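PDB 2I9W: SEC-C motif domain protein from Psychrobacter arcticus, which binds two zinc ions through cysteine clusters flanking a cystatin-like, NTF2-like middle domain, its precise cellular role being unestablished. Local coordinates for residues C29-P32 with Y33-L37. Residues are numbered along the deposited sequence; the frame is centred on the assembly and turned at random.
Sequences CCQP and YHDGL. With ZN (zinc ion), chain B.
Cys-30 O accepts two backbone N-H groups from the residues that follow: His-34 N lies 3.1 Å from it, nearly in line with the carbonyl, while Tyr-33 N sits above the carbonyl plane in a more bent bond (N-H...O 134°). The same i+4 spacing repeats one and two residues on, with Asp-35 N to Gln-31 O at 2.9 Å and Gly-36 N to Pro-32 O. The adjacent Cys-29 and Cys-30 bind zinc, their SG atoms 2.3 and 2.4 Å from the metal; Cys-9 and Cys-11 complete the four-cysteine site of the N-terminal zinc-binding domain. Their first torsions differ, SG anti to the backbone N in Cys-29 (-172°) and beside it in Cys-30 (-75°), and both sulfurs converge on the one ion. The Tyr-33 ring turns back along the chain, presenting its edge in plane to Cys-29 O, 3.5 Å from CD2. Cys-30 O lies over one face of the His-34 imidazole, offset toward the rim, and both ring nitrogens are hydrogen-bonded, ND1 to Tyr-26 OH and NE2 to Thr-59 O. Gln-31, extended, crosses Asp-35; its NE2 makes only a weak bond to OD2 (3.3 Å), whereas OE1 bonds to Ser-5 OG. Cys-30, Tyr-33 and His-34 pack on helix 53-66, and Tyr-71 of helix 69-74 meets the His-34 ring edge-to-face, joining the zinc-bound turn to these two helices.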
loop_
_atom_site.group_PDB
_atom_site.type_symbol
_atom_site.label_atom_id
_atom_site.label_comp_id
_atom_site.label_asym_id
_atom_site.label_seq_id
_atom_site.Cartn_x
_atom_site.Cartn_y
_atom_site.Cartn_z
ATOM N N CYS A 29 -4.925 13.573 6.450
ATOM C CA CYS A 29 -3.916 12.516 6.298
ATOM C C CYS A 29 -4.132 11.744 4.973
ATOM O O CYS A 29 -3.692 12.212 3.922
ATOM C CB CYS A 29 -3.905 11.591 7.539
ATOM S SG CYS A 29 -2.545 10.382 7.592
ATOM N N CYS A 30 -4.865 10.608 5.001
ATOM C CA CYS A 30 -4.975 9.747 3.829
ATOM C C CYS A 30 -6.054 10.198 2.825
ATOM O O CYS A 30 -5.989 9.846 1.638
ATOM C CB CYS A 30 -5.251 8.323 4.317
ATOM S SG CYS A 30 -3.788 7.455 5.044
ATOM N N GLN A 31 -7.071 10.948 3.292
ATOM C CA GLN A 31 -8.231 11.218 2.437
ATOM C C GLN A 31 -7.844 11.914 1.119
ATOM O O GLN A 31 -8.340 11.556 0.087
ATOM C CB GLN A 31 -9.301 12.022 3.180
ATOM C CG GLN A 31 -10.532 12.184 2.360
ATOM C CD GLN A 31 -11.624 12.914 3.111
ATOM O OE1 GLN A 31 -11.463 13.304 4.266
ATOM N NE2 GLN A 31 -12.741 13.087 2.455
ATOM N N PRO A 32 -6.929 12.912 1.149
ATOM C CA PRO A 32 -6.541 13.525 -0.131
ATOM C C PRO A 32 -6.008 12.552 -1.217
ATOM O O PRO A 32 -6.212 12.766 -2.418
ATOM C CB PRO A 32 -5.453 14.538 0.291
ATOM C CG PRO A 32 -5.776 14.832 1.720
ATOM C CD PRO A 32 -6.247 13.537 2.296
ATOM N N TYR A 33 -5.339 11.497 -0.768
ATOM C CA TYR A 33 -4.718 10.529 -1.631
ATOM C C TYR A 33 -5.807 9.633 -2.166
ATOM O O TYR A 33 -5.808 9.304 -3.337
ATOM C CB TYR A 33 -3.612 9.774 -0.870
ATOM C CG TYR A 33 -2.549 10.738 -0.469
ATOM C CD1 TYR A 33 -1.581 11.133 -1.381
ATOM C CD2 TYR A 33 -2.567 11.348 0.760
ATOM C CE1 TYR A 33 -0.651 12.073 -1.060
ATOM C CE2 TYR A 33 -1.654 12.329 1.092
ATOM C CZ TYR A 33 -0.698 12.686 0.164
ATOM O OH TYR A 33 0.256 13.628 0.462
ATOM N N HIS A 34 -6.715 9.189 -1.309
ATOM C CA HIS A 34 -7.786 8.322 -1.791
ATOM C C HIS A 34 -8.621 9.136 -2.826
ATOM O O HIS A 34 -8.884 8.704 -3.938
ATOM C CB HIS A 34 -8.689 7.898 -0.655
ATOM C CG HIS A 34 -8.036 6.983 0.332
ATOM N ND1 HIS A 34 -8.503 6.804 1.617
ATOM C CD2 HIS A 34 -6.898 6.268 0.248
ATOM C CE1 HIS A 34 -7.719 5.944 2.243
ATOM N NE2 HIS A 34 -6.735 5.603 1.427
ATOM N N ASP A 35 -9.032 10.326 -2.427
ATOM C CA ASP A 35 -9.874 11.159 -3.315
ATOM C C ASP A 35 -9.160 11.513 -4.619
ATOM O O ASP A 35 -9.779 11.617 -5.681
ATOM C CB ASP A 35 -10.316 12.416 -2.548
ATOM C CG ASP A 35 -11.380 12.123 -1.494
ATOM O OD1 ASP A 35 -11.878 10.976 -1.398
ATOM O OD2 ASP A 35 -11.711 13.054 -0.732
ATOM N N GLY A 36 -7.853 11.701 -4.529
ATOM C CA GLY A 36 -7.031 12.102 -5.660
ATOM C C GLY A 36 -6.982 11.074 -6.768
ATOM O O GLY A 36 -7.164 11.407 -7.938
ATOM N N LEU A 37 -6.740 9.825 -6.385
ATOM C CA LEU A 37 -6.671 8.712 -7.329
ATOM C C LEU A 37 -8.062 8.430 -7.884
ATOM O O LEU A 37 -8.199 8.056 -9.058
ATOM C CB LEU A 37 -6.091 7.461 -6.664
ATOM C CG LEU A 37 -5.137 6.592 -7.486
ATOM C CD1 LEU A 37 -4.075 7.439 -8.163
ATOM C CD2 LEU A 37 -4.477 5.547 -6.593
HETATM ZN ZN ZN B . -3.596 8.336 7.224
#